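Local coordinates for protein mandalate racemase/muconate lactonizing enzyme (Unidentified, PDB 4E4U) that probably acts as a racemase or lyase of the enolase superfamily on a carboxylate substrate, though the substrate of this member is not established, at residues 23-28 with 368-373; 97-102 with 364-369; 112-117 with 323-328; 340-345 with 376-381. All coordinates share one frame; numbering follows the deposited sequence.

Contact 1 (23-28 with 368-373)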
loop_
_atom_site.group_PDB
_atom_site.type_symbol
_atom_site.label_atom_id
_atom_site.label_comp_id
_atom_site.label_asym_id
_atom_site.label_seq_id
_atom_site.Cartn_x
_atom_site.Cartn_y
_atom_site.Cartn_z
ATOM N N TRP A 23 -43.746 5.874 13.508
ATOM C CA TRP A 23 -42.655 5.709 14.462
ATOM C C TRP A 23 -42.892 4.453 15.281
ATOM O O TRP A 23 -44.014 4.186 15.716
ATOM C CB TRP A 23 -42.549 6.933 15.371
ATOM C CG TRP A 23 -42.277 8.204 14.621
ATOM C CD1 TRP A 23 -41.603 8.332 13.433
ATOM C CD2 TRP A 23 -42.689 9.530 14.991
ATOM N NE1 TRP A 23 -41.561 9.655 13.054
ATOM C CE2 TRP A 23 -42.220 10.409 13.993
ATOM C CE3 TRP A 23 -43.403 10.053 16.075
ATOM C CZ2 TRP A 23 -42.458 11.787 14.039
ATOM C CZ3 TRP A 23 -43.629 11.424 16.124
ATOM C CH2 TRP A 23 -43.158 12.273 15.115
ATOM N N ILE A 24 -41.827 3.679 15.473
ATOM C CA ILE A 24 -41.919 2.407 16.173
ATOM C C ILE A 24 -41.373 2.544 17.585
ATOM O O ILE A 24 -40.160 2.673 17.772
ATOM C CB ILE A 24 -41.117 1.311 15.439
ATOM C CG1 ILE A 24 -41.562 1.196 13.980
ATOM C CG2 ILE A 24 -41.272 -0.019 16.155
ATOM C CD1 ILE A 24 -40.663 0.294 13.141
ATOM N N PHE A 25 -42.260 2.506 18.578
ATOM C CA PHE A 25 -41.841 2.636 19.971
ATOM C C PHE A 25 -41.960 1.313 20.706
ATOM O O PHE A 25 -42.862 0.521 20.432
ATOM C CB PHE A 25 -42.684 3.687 20.705
ATOM C CG PHE A 25 -42.619 5.059 20.094
ATOM C CD1 PHE A 25 -41.415 5.746 20.007
ATOM C CD2 PHE A 25 -43.774 5.676 19.627
ATOM C CE1 PHE A 25 -41.363 7.016 19.448
ATOM C CE2 PHE A 25 -43.725 6.940 19.076
ATOM C CZ PHE A 25 -42.520 7.611 18.980
ATOM N N VAL A 26 -41.056 1.085 21.652
ATOM C CA VAL A 26 -41.176 -0.050 22.558
ATOM C C VAL A 26 -41.153 0.441 24.001
ATOM O O VAL A 26 -40.417 1.378 24.340
ATOM C CB VAL A 26 -40.053 -1.088 22.324
ATOM C CG1 VAL A 26 -40.246 -1.781 20.979
ATOM C CG2 VAL A 26 -38.672 -0.434 22.411
ATOM N N LYS A 27 -41.989 -0.166 24.838
ATOM C CA LYS A 27 -42.012 0.138 26.266
ATOM C C LYS A 27 -41.701 -1.124 27.057
ATOM O O LYS A 27 -42.352 -2.154 26.877
ATOM C CB LYS A 27 -43.363 0.728 26.682
ATOM C CG LYS A 27 -43.588 2.146 26.177
ATOM C CD LYS A 27 -44.949 2.708 26.605
ATOM C CE LYS A 27 -45.056 2.877 28.117
ATOM N NZ LYS A 27 -46.375 3.411 28.539
ATOM N N LEU A 28 -40.682 -1.046 27.910
ATOM C CA LEU A 28 -40.287 -2.168 28.753
ATOM C C LEU A 28 -40.660 -1.894 30.191
ATOM O O LEU A 28 -40.600 -0.751 30.649
ATOM C CB LEU A 28 -38.777 -2.375 28.687
ATOM C CG LEU A 28 -38.170 -2.586 27.305
ATOM C CD1 LEU A 28 -36.671 -2.810 27.428
ATOM C CD2 LEU A 28 -38.847 -3.764 26.621
ATOM N N ILE A 368 -37.436 11.394 28.512
ATOM C CA ILE A 368 -38.544 11.389 27.565
ATOM C C ILE A 368 -39.603 10.382 28.015
ATOM O O ILE A 368 -39.280 9.379 28.646
ATOM C CB ILE A 368 -38.048 11.062 26.125
ATOM C CG1 ILE A 368 -39.002 11.608 25.063
ATOM C CG2 ILE A 368 -37.826 9.579 25.933
ATOM C CD1 ILE A 368 -38.931 13.110 24.925
ATOM N N GLU A 369 -40.868 10.663 27.715
ATOM C CA GLU A 369 -41.952 9.754 28.071
ATOM C C GLU A 369 -43.111 9.952 27.114
ATOM O O GLU A 369 -43.532 11.084 26.875
ATOM C CB GLU A 369 -42.422 10.002 29.511
ATOM C CG GLU A 369 -43.506 9.033 29.993
ATOM C CD GLU A 369 -43.883 9.239 31.451
ATOM O OE1 GLU A 369 -43.358 10.178 32.085
ATOM O OE2 GLU A 369 -44.712 8.461 31.962
ATOM N N LEU A 370 -43.643 8.857 26.582
ATOM C CA LEU A 370 -44.782 8.951 25.674
ATOM C C LEU A 370 -46.059 9.346 26.400
ATOM O O LEU A 370 -46.312 8.902 27.523
ATOM C CB LEU A 370 -45.016 7.626 24.960
ATOM C CG LEU A 370 -43.937 7.172 23.981
ATOM C CD1 LEU A 370 -44.211 5.748 23.542
ATOM C CD2 LEU A 370 -43.869 8.099 22.774
ATOM N N ASP A 371 -46.862 10.173 25.739
ATOM C CA ASP A 371 -48.215 10.455 26.179
ATOM C C ASP A 371 -49.087 9.355 25.582
ATOM O O ASP A 371 -49.386 9.369 24.386
ATOM C CB ASP A 371 -48.651 11.838 25.683
ATOM C CG ASP A 371 -50.027 12.238 26.185
ATOM O OD1 ASP A 371 -50.906 11.361 26.300
ATOM O OD2 ASP A 371 -50.225 13.438 26.466
ATOM N N MET A 372 -49.486 8.398 26.412
ATOM C CA MET A 372 -50.174 7.212 25.910
ATOM C C MET A 372 -51.570 7.494 25.368
ATOM O O MET A 372 -52.060 6.760 24.512
ATOM C CB MET A 372 -50.212 6.105 26.966
ATOM C CG MET A 372 -48.834 5.559 27.309
ATOM S SD MET A 372 -47.820 5.179 25.859
ATOM C CE MET A 372 -48.759 3.847 25.121
ATOM N N ASP A 373 -52.213 8.552 25.845
ATOM C CA ASP A 373 -53.511 8.906 25.294
ATOM C C ASP A 373 -53.363 9.366 23.840
ATOM O O ASP A 373 -54.160 8.998 22.978
ATOM C CB ASP A 373 -54.191 9.966 26.156
ATOM C CG ASP A 373 -54.531 9.455 27.545
ATOM O OD1 ASP A 373 -54.964 8.288 27.669
ATOM O OD2 ASP A 373 -54.367 10.219 28.514
HETATM O O HOH W 1 -45.799 6.390 28.564
#
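Leu370 is the first residue of 368-373 to touch the strand, lying over the ring of Phe25. Its CD2 stands 3.9 Å from the centroid of the Phe25 ring and only 11° off the ring normal, a CH-pi contact near the centre of the face. The other methyl, CD1, rests against the root of the same side chain, 3.8 Å from Phe25 CB, so the two branches divide the phenylalanine between them. The carbonyl of Leu370 is tied to the strand through water: the molecule donates to Leu370 O at 2.8 Å and accepts from Lys27 NZ at 3.0 Å. Next comes Asp371, the N-cap of helix 372-377, whose OD1 takes a weak bond from Asp373 N. In the first turn Met372 folds back, bent at chi2 (-47°) and chi3 (-65°), and meets Lys27 tip to tip, with Met372 SD 3.5 Å from Lys27 NZ. Lys27 bends at chi3 to bring its ammonium there. The C-terminal segment thus runs over the middle strand, 22-30, of the three-stranded antiparallel sheet in the N-terminal domain; Val315 of helix 314-325 packs on both Phe25 and Leu370, and Met372 touches His9 of strand 3-12.

Contact 2 (97-102 with 364-369); sequences LEMACW and PGLGIE
A type II' beta turn, Pro364 to Gly367, carries Leu366 of the C-terminal segment against helix 88-109 of the N-terminal domain. Leu366 is the largest contributor: its CD1 sits 3.6 Å from Met99 O, with CG and CD2 somewhat farther from the same oxygen, so the isobutyl group packs against a helix carbonyl. Met99 adds a looser apolar touch, its CG 4.3 Å from Leu366 CD1, before the rest of its chain heads elsewhere. One turn on, Gly365 CA faces Trp102 O at 4.4 Å; the positive phi of Gly365, 75°, is what a II' turn asks of its second residue. Trp102 is steadied from within the helix by a weak bond from its NE1 to Glu98 OE2, 2.9 Å long and bent to 135°, and the Glu98 carboxylate also accepts from the backbone N of Leu289 and Leu290. Leu366 N donates to Asp103 OD1, which holds the turn to the same helix by a polar bond beside the apolar one. Trp102 packs as well on Leu116 of a second subunit. This is interdomain packing in the two-domain enolase-superfamily fold, a tight turn set against a helix of the N-terminal domain.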
loop_
_atom_site.group_PDB
_atom_site.type_symbol
_atom_site.label_atom_id
_atom_site.label_comp_id
_atom_site.label_asym_id
_atom_site.label_seq_id
_atom_site.Cartn_x
_atom_site.Cartn_y
_atom_site.Cartn_z
ATOM N N LEU A 97 -34.703 -1.669 22.002
ATOM C CA LEU A 97 -34.730 -2.393 23.268
ATOM C C LEU A 97 -33.612 -1.921 24.193
ATOM O O LEU A 97 -33.825 -1.733 25.392
ATOM C CB LEU A 97 -34.617 -3.896 23.030
ATOM C CG LEU A 97 -35.730 -4.573 22.223
ATOM C CD1 LEU A 97 -35.393 -6.040 21.991
ATOM C CD2 LEU A 97 -37.073 -4.428 22.920
ATOM N N GLU A 98 -32.424 -1.717 23.630
ATOM C CA GLU A 98 -31.266 -1.334 24.424
ATOM C C GLU A 98 -31.423 0.075 25.002
ATOM O O GLU A 98 -31.089 0.320 26.165
ATOM C CB GLU A 98 -29.992 -1.457 23.583
ATOM C CG GLU A 98 -28.692 -1.324 24.366
ATOM C CD GLU A 98 -28.101 0.066 24.274
ATOM O OE1 GLU A 98 -28.871 1.006 23.978
ATOM O OE2 GLU A 98 -26.877 0.227 24.498
ATOM N N MET A 99 -31.936 1.013 24.210
ATOM C CA MET A 99 -32.058 2.371 24.732
ATOM C C MET A 99 -33.145 2.435 25.808
ATOM O O MET A 99 -33.041 3.222 26.750
ATOM C CB MET A 99 -32.274 3.412 23.623
ATOM C CG MET A 99 -33.666 3.409 23.010
ATOM S SD MET A 99 -33.898 4.694 21.756
ATOM C CE MET A 99 -32.856 4.089 20.427
ATOM N N ALA A 100 -34.170 1.586 25.688
ATOM C CA ALA A 100 -35.184 1.460 26.738
ATOM C C ALA A 100 -34.549 0.907 28.013
ATOM O O ALA A 100 -34.890 1.329 29.113
ATOM C CB ALA A 100 -36.338 0.585 26.282
ATOM N N CYS A 101 -33.608 -0.021 27.862
ATOM C CA CYS A 101 -32.837 -0.495 29.011
ATOM C C CYS A 101 -32.045 0.643 29.653
ATOM O O CYS A 101 -32.031 0.762 30.875
ATOM C CB CYS A 101 -31.907 -1.656 28.629
ATOM S SG CYS A 101 -32.778 -3.200 28.280
ATOM N N TRP A 102 -31.398 1.483 28.846
ATOM C CA TRP A 102 -30.686 2.639 29.400
ATOM C C TRP A 102 -31.621 3.601 30.133
ATOM O O TRP A 102 -31.253 4.165 31.165
ATOM C CB TRP A 102 -29.881 3.381 28.326
ATOM C CG TRP A 102 -28.550 2.733 28.051
ATOM C CD1 TRP A 102 -28.212 1.984 26.964
ATOM C CD2 TRP A 102 -27.403 2.751 28.905
ATOM N NE1 TRP A 102 -26.909 1.551 27.074
ATOM C CE2 TRP A 102 -26.385 2.006 28.263
ATOM C CE3 TRP A 102 -27.112 3.335 30.145
ATOM C CZ2 TRP A 102 -25.117 1.832 28.819
ATOM C CZ3 TRP A 102 -25.857 3.159 30.698
ATOM C CH2 TRP A 102 -24.875 2.415 30.036
ATOM N N PRO A 364 -33.891 11.957 34.904
ATOM C CA PRO A 364 -33.245 10.639 34.836
ATOM C C PRO A 364 -33.594 9.864 33.568
ATOM O O PRO A 364 -34.653 10.071 32.962
ATOM C CB PRO A 364 -33.795 9.914 36.071
ATOM C CG PRO A 364 -34.173 11.020 37.018
ATOM C CD PRO A 364 -34.697 12.116 36.128
ATOM N N GLY A 365 -32.696 8.970 33.168
ATOM C CA GLY A 365 -32.928 8.145 31.996
ATOM C C GLY A 365 -32.750 8.922 30.707
ATOM O O GLY A 365 -31.845 9.754 30.593
ATOM N N LEU A 366 -33.622 8.667 29.736
ATOM C CA LEU A 366 -33.539 9.356 28.454
ATOM C C LEU A 366 -34.167 10.746 28.495
ATOM O O LEU A 366 -34.039 11.507 27.537
ATOM C CB LEU A 366 -34.224 8.535 27.362
ATOM C CG LEU A 366 -33.656 7.150 27.059
ATOM C CD1 LEU A 366 -34.508 6.452 25.999
ATOM C CD2 LEU A 366 -32.197 7.223 26.626
ATOM N N GLY A 367 -34.845 11.078 29.591
ATOM C CA GLY A 367 -35.539 12.354 29.687
ATOM C C GLY A 367 -36.698 12.484 28.711
ATOM O O GLY A 367 -36.927 13.562 28.149
ATOM N N ILE A 368 -37.436 11.394 28.512
ATOM C CA ILE A 368 -38.544 11.389 27.565
ATOM C C ILE A 368 -39.603 10.382 28.015
ATOM O O ILE A 368 -39.280 9.379 28.646
ATOM C CB ILE A 368 -38.048 11.062 26.125
ATOM C CG1 ILE A 368 -39.002 11.608 25.063
ATOM C CG2 ILE A 368 -37.826 9.579 25.933
ATOM C CD1 ILE A 368 -38.931 13.110 24.925
ATOM N N GLU A 369 -40.868 10.663 27.715
ATOM C CA GLU A 369 -41.952 9.754 28.071
ATOM C C GLU A 369 -43.111 9.952 27.114
ATOM O O GLU A 369 -43.532 11.084 26.875
ATOM C CB GLU A 369 -42.422 10.002 29.511
ATOM C CG GLU A 369 -43.506 9.033 29.993
ATOM C CD GLU A 369 -43.883 9.239 31.451
ATOM O OE1 GLU A 369 -43.358 10.178 32.085
ATOM O OE2 GLU A 369 -44.712 8.461 31.962
#

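Contact 3 (112-117 with 323-328)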
loop_
_atom_site.group_PDB
_atom_site.type_symbol
_atom_site.label_atom_id
_atom_site.label_comp_id
_atom_site.label_asym_id
_atom_site.label_seq_id
_atom_site.Cartn_x
_atom_site.Cartn_y
_atom_site.Cartn_z
ATOM N N PRO A 112 -29.494 11.196 34.460
ATOM C CA PRO A 112 -29.589 11.139 32.998
ATOM C C PRO A 112 -28.589 10.105 32.476
ATOM O O PRO A 112 -27.518 9.912 33.076
ATOM C CB PRO A 112 -29.138 12.536 32.557
ATOM C CG PRO A 112 -29.357 13.412 33.751
ATOM C CD PRO A 112 -29.082 12.527 34.938
ATOM N N VAL A 113 -28.925 9.449 31.371
ATOM C CA VAL A 113 -28.021 8.479 30.775
ATOM C C VAL A 113 -26.667 9.116 30.437
ATOM O O VAL A 113 -25.620 8.477 30.597
ATOM C CB VAL A 113 -28.669 7.814 29.546
ATOM C CG1 VAL A 113 -27.643 7.006 28.758
ATOM C CG2 VAL A 113 -29.810 6.917 29.995
ATOM N N TYR A 114 -26.663 10.379 30.007
ATOM C CA TYR A 114 -25.389 11.020 29.677
ATOM C C TYR A 114 -24.439 11.128 30.876
ATOM O O TYR A 114 -23.233 11.256 30.681
ATOM C CB TYR A 114 -25.555 12.376 28.957
ATOM C CG TYR A 114 -26.323 13.448 29.712
ATOM C CD1 TYR A 114 -25.774 14.096 30.815
ATOM C CD2 TYR A 114 -27.593 13.838 29.292
ATOM C CE1 TYR A 114 -26.484 15.079 31.487
ATOM C CE2 TYR A 114 -28.304 14.814 29.952
ATOM C CZ TYR A 114 -27.749 15.438 31.048
ATOM O OH TYR A 114 -28.469 16.412 31.715
ATOM N N GLU A 115 -24.966 11.062 32.100
ATOM C CA GLU A 115 -24.100 11.072 33.279
ATOM C C GLU A 115 -23.477 9.709 33.575
ATOM O O GLU A 115 -22.614 9.599 34.451
ATOM C CB GLU A 115 -24.831 11.628 34.514
ATOM C CG GLU A 115 -25.343 13.065 34.376
ATOM C CD GLU A 115 -24.233 14.112 34.262
ATOM O OE1 GLU A 115 -23.282 13.934 33.479
ATOM O OE2 GLU A 115 -24.315 15.141 34.959
ATOM N N LEU A 116 -23.909 8.684 32.842
ATOM C CA LEU A 116 -23.382 7.333 33.009
ATOM C C LEU A 116 -22.513 6.901 31.830
ATOM O O LEU A 116 -21.726 5.961 31.947
ATOM C CB LEU A 116 -24.524 6.334 33.211
ATOM C CG LEU A 116 -25.452 6.664 34.381
ATOM C CD1 LEU A 116 -26.608 5.680 34.445
ATOM C CD2 LEU A 116 -24.665 6.659 35.684
ATOM N N LEU A 117 -22.644 7.593 30.700
ATOM C CA LEU A 117 -21.892 7.240 29.492
ATOM C C LEU A 117 -20.745 8.221 29.210
ATOM O O LEU A 117 -20.313 8.378 28.067
ATOM C CB LEU A 117 -22.825 7.143 28.278
ATOM C CG LEU A 117 -23.604 5.829 28.117
ATOM C CD1 LEU A 117 -24.570 5.899 26.948
ATOM C CD2 LEU A 117 -22.645 4.665 27.928
ATOM N N LEU A 323 -26.552 10.770 23.882
ATOM C CA LEU A 323 -25.228 10.488 23.347
ATOM C C LEU A 323 -24.462 11.786 23.085
ATOM O O LEU A 323 -23.315 11.936 23.510
ATOM C CB LEU A 323 -25.332 9.690 22.047
ATOM C CG LEU A 323 -23.995 9.454 21.334
ATOM C CD1 LEU A 323 -23.131 8.480 22.132
ATOM C CD2 LEU A 323 -24.204 8.958 19.911
ATOM N N ALA A 324 -25.101 12.727 22.397
ATOM C CA ALA A 324 -24.416 13.950 21.992
ATOM C C ALA A 324 -23.864 14.712 23.197
ATOM O O ALA A 324 -22.761 15.250 23.146
ATOM C CB ALA A 324 -25.352 14.830 21.192
ATOM N N THR A 325 -24.645 14.752 24.274
ATOM C CA THR A 325 -24.314 15.546 25.452
ATOM C C THR A 325 -22.988 15.117 26.085
ATOM O O THR A 325 -22.278 15.942 26.659
ATOM C CB THR A 325 -25.481 15.504 26.466
ATOM O OG1 THR A 325 -26.641 16.062 25.841
ATOM C CG2 THR A 325 -25.167 16.303 27.726
ATOM N N CYS A 326 -22.652 13.834 25.954
ATOM C CA CYS A 326 -21.432 13.293 26.556
ATOM C C CYS A 326 -20.354 12.922 25.536
ATOM O O CYS A 326 -19.440 12.153 25.851
ATOM C CB CYS A 326 -21.747 12.087 27.458
ATOM S SG CYS A 326 -22.453 10.637 26.656
ATOM N N THR A 327 -20.435 13.496 24.335
ATOM C CA THR A 327 -19.515 13.159 23.248
ATOM C C THR A 327 -18.563 14.319 22.954
ATOM O O THR A 327 -19.007 15.398 22.585
ATOM C CB THR A 327 -20.296 12.808 21.962
ATOM O OG1 THR A 327 -21.033 11.594 22.162
ATOM C CG2 THR A 327 -19.353 12.623 20.789
ATOM N N PRO A 328 -17.248 14.097 23.104
ATOM C CA PRO A 328 -16.313 15.212 22.916
ATOM C C PRO A 328 -16.142 15.634 21.453
ATOM O O PRO A 328 -15.821 16.787 21.193
ATOM C CB PRO A 328 -15.002 14.668 23.501
ATOM C CG PRO A 328 -15.114 13.178 23.360
ATOM C CD PRO A 328 -16.574 12.867 23.564
#
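Tyr114, Cys326 and Thr325 carry most of this buried contact, which joins the segment after helix 88-109 to the C-terminal end of helix 314-325 in the barrel domain of the enolase-superfamily fold. Thr325 CG2 lies 3.7 Å from the centroid of the Tyr114 ring, 14° off its normal, a CH-pi contact shifted toward the rim. Pro112 CB covers the opposite face, so the phenol is sandwiched between a proline of its own segment and a methyl of the helix end. With chi1 at 60°, Tyr114 CG sits between the backbone N and the carbonyl carbon, which lays the ring face against the Thr325 methyl. Its hydroxyl bonds to Ser361 O, and Thr325 OG1 turns back to Ile321 O, leaving the methyl to meet the tyrosine. Cys326 packs alongside: its CB is 4.1 Å from Tyr114 CB and 3.6 Å from Tyr114 O, while SG reaches Leu117, 3.9 Å from Leu117 CB. Leu117 O accepts a hydrogen bond from Lys293 NZ. Glu115 OE1 lies at the edge of the Tyr114 ring, in its plane, and OE2 is hydrogen-bonded to His69 NE2 of a second subunit. Just beyond Cys326, Thr327 OG1 donates to Leu323 O at 2.7 Å from above the carbonyl plane, while Cys326 N approaches the same oxygen from the opposite face.

Contact 4 (340-345 with 376-381)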
loop_
_atom_site.group_PDB
_atom_site.type_symbol
_atom_site.label_atom_id
_atom_site.label_comp_id
_atom_site.label_asym_id
_atom_site.label_seq_id
_atom_site.Cartn_x
_atom_site.Cartn_y
_atom_site.Cartn_z
ATOM N N GLY A 340 -41.472 20.912 17.481
ATOM C CA GLY A 340 -42.860 21.182 17.812
ATOM C C GLY A 340 -43.768 20.176 17.128
ATOM O O GLY A 340 -43.356 19.051 16.830
ATOM N N GLY A 341 -45.009 20.577 16.881
ATOM C CA GLY A 341 -45.945 19.730 16.165
ATOM C C GLY A 341 -46.148 18.379 16.823
ATOM O O GLY A 341 -46.207 18.277 18.048
ATOM N N PHE A 342 -46.231 17.334 16.007
ATOM C CA PHE A 342 -46.521 16.008 16.525
ATOM C C PHE A 342 -45.383 15.465 17.397
ATOM O O PHE A 342 -45.627 14.674 18.304
ATOM C CB PHE A 342 -46.874 15.048 15.382
ATOM C CG PHE A 342 -47.479 13.751 15.841
ATOM C CD1 PHE A 342 -48.707 13.726 16.490
ATOM C CD2 PHE A 342 -46.823 12.551 15.607
ATOM C CE1 PHE A 342 -49.260 12.531 16.909
ATOM C CE2 PHE A 342 -47.374 11.350 16.022
ATOM C CZ PHE A 342 -48.594 11.341 16.673
ATOM N N HIS A 343 -44.150 15.904 17.148
ATOM C CA HIS A 343 -43.023 15.514 18.001
ATOM C C HIS A 343 -43.206 15.960 19.446
ATOM O O HIS A 343 -42.709 15.314 20.371
ATOM C CB HIS A 343 -41.702 16.077 17.473
ATOM C CG HIS A 343 -41.123 15.283 16.343
ATOM N ND1 HIS A 343 -41.436 15.534 15.029
ATOM C CD2 HIS A 343 -40.264 14.239 16.344
ATOM C CE1 HIS A 343 -40.795 14.669 14.259
ATOM N NE2 HIS A 343 -40.076 13.875 15.028
ATOM N N ALA A 344 -43.897 17.078 19.643
ATOM C CA ALA A 344 -44.172 17.560 20.986
ATOM C C ALA A 344 -45.438 16.903 21.525
ATOM O O ALA A 344 -45.522 16.575 22.708
ATOM C CB ALA A 344 -44.319 19.072 20.985
ATOM N N GLU A 345 -46.423 16.705 20.658
ATOM C CA GLU A 345 -47.721 16.201 21.096
ATOM C C GLU A 345 -47.646 14.780 21.657
ATOM O O GLU A 345 -48.363 14.426 22.593
ATOM C CB GLU A 345 -48.725 16.246 19.944
ATOM C CG GLU A 345 -50.161 16.049 20.400
ATOM C CD GLU A 345 -51.146 16.013 19.252
ATOM O OE1 GLU A 345 -50.709 16.127 18.085
ATOM O OE2 GLU A 345 -52.359 15.869 19.517
ATOM N N LYS A 376 -52.432 6.242 21.695
ATOM C CA LYS A 376 -53.601 5.412 21.403
ATOM C C LYS A 376 -54.466 5.987 20.279
ATOM O O LYS A 376 -55.006 5.241 19.463
ATOM C CB LYS A 376 -54.446 5.187 22.660
ATOM C CG LYS A 376 -53.756 4.350 23.729
ATOM C CD LYS A 376 -54.594 4.268 24.999
ATOM C CE LYS A 376 -53.738 3.863 26.192
ATOM N NZ LYS A 376 -54.562 3.308 27.304
ATOM N N ARG A 377 -54.582 7.311 20.230
ATOM C CA ARG A 377 -55.393 7.964 19.207
ATOM C C ARG A 377 -54.745 7.917 17.822
ATOM O O ARG A 377 -55.417 8.146 16.816
ATOM C CB ARG A 377 -55.695 9.420 19.589
ATOM C CG ARG A 377 -56.537 9.587 20.846
ATOM C CD ARG A 377 -57.197 10.963 20.902
ATOM N NE ARG A 377 -56.230 12.054 20.782
ATOM C CZ ARG A 377 -55.548 12.559 21.806
ATOM N NH1 ARG A 377 -55.712 12.064 23.024
ATOM N NH2 ARG A 377 -54.691 13.554 21.615
ATOM N N HIS A 378 -53.447 7.622 17.767
ATOM C CA HIS A 378 -52.731 7.608 16.493
ATOM C C HIS A 378 -52.192 6.224 16.141
ATOM O O HIS A 378 -51.239 6.088 15.377
ATOM C CB HIS A 378 -51.629 8.675 16.488
ATOM C CG HIS A 378 -52.159 10.069 16.591
ATOM N ND1 HIS A 378 -52.440 10.846 15.485
ATOM C CD2 HIS A 378 -52.506 10.815 17.670
ATOM C CE1 HIS A 378 -52.915 12.014 15.881
ATOM N NE2 HIS A 378 -52.971 12.020 17.196
ATOM N N THR A 379 -52.827 5.205 16.710
ATOM C CA THR A 379 -52.578 3.821 16.343
ATOM C C THR A 379 -53.940 3.220 16.001
ATOM O O THR A 379 -54.942 3.579 16.618
ATOM C CB THR A 379 -51.924 3.032 17.502
ATOM O OG1 THR A 379 -52.773 3.068 18.650
ATOM C CG2 THR A 379 -50.576 3.626 17.871
ATOM N N PRO A 380 -53.991 2.308 15.017
ATOM C CA PRO A 380 -52.858 1.771 14.259
ATOM C C PRO A 380 -52.540 2.563 12.993
ATOM O O PRO A 380 -53.365 3.348 12.522
ATOM C CB PRO A 380 -53.352 0.377 13.869
ATOM C CG PRO A 380 -54.820 0.575 13.663
ATOM C CD PRO A 380 -55.250 1.621 14.668
ATOM N N TYR A 381 -51.339 2.361 12.462
ATOM C CA TYR A 381 -50.986 2.862 11.141
ATOM C C TYR A 381 -51.644 1.956 10.100
ATOM O O TYR A 381 -51.547 0.734 10.188
ATOM C CB TYR A 381 -49.464 2.862 10.978
ATOM C CG TYR A 381 -48.970 3.177 9.583
ATOM C CD1 TYR A 381 -49.033 4.470 9.077
ATOM C CD2 TYR A 381 -48.419 2.186 8.780
ATOM C CE1 TYR A 381 -48.575 4.762 7.809
ATOM C CE2 TYR A 381 -47.954 2.470 7.505
ATOM C CZ TYR A 381 -48.031 3.760 7.028
ATOM O OH TYR A 381 -47.580 4.053 5.764
HETATM O O HOH W 2 -54.140 14.143 18.624
#
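Phe342 has CG anti to the backbone N (chi1 -167°), whereas His378 has CG anti to the carbonyl carbon (chi1 -64°). The two side chains approach each other from opposite directions and form an edge-to-face pair, with the rim of Phe342 pointing at the face of His378. The centroids are 4.8 Å apart and the planes are inclined by 60°. Phe342 CE1 does most of the touching, over the middle of the imidazole and 3.7 Å from His378 CD2, while Phe342 CZ lies over the junction with the side chain, 3.8 Å from His378 CG. The contact joins the short helix 341-345, which follows strand 333-335 of the barrel, to the end of helix 372-377. Val11 of strand 3-12, in the N-terminal domain, packs on both side chains, and Trp23 also meets Phe342. Beside the aromatic pair, Glu345 is fully extended and crosses Arg377 at about a right angle. Their salt bridge is long, Glu345 OE2 to Arg377 NH2 at 3.9 Å, and a water fills in: it donates to Glu345 OE2 at 2.6 Å, accepts from Arg377 NH2 at 3.1 Å and is hydrogen-bonded to His378 NE2 at 2.8 Å. That water lies in the plane of the imidazole, at its edge, while Phe342 takes one face.

From the N terminus, strand 22-30 comes first, and contact 1 closes a very long loop by bringing it to 368-373. Helix 88-109 follows, and contact 2 returns to the same C-terminal run, sharing Ile368 and Glu369 with contact 1; Leu28 packs on Ala100 where the two meet. Contact 3, between 112-117 and 323-328, falls within the spans of both and meets contact 2 through a probable bond from Val113 N to Gly365 O. Contact 4 closes a short loop, in series after contact 3, and crosses contacts 1 and 2; Trp23 packs on His343 where it meets contact 1. Contacts 1 to 3 join the N-terminal domain to the later chain; contact 4 ties two short C-terminal helices together.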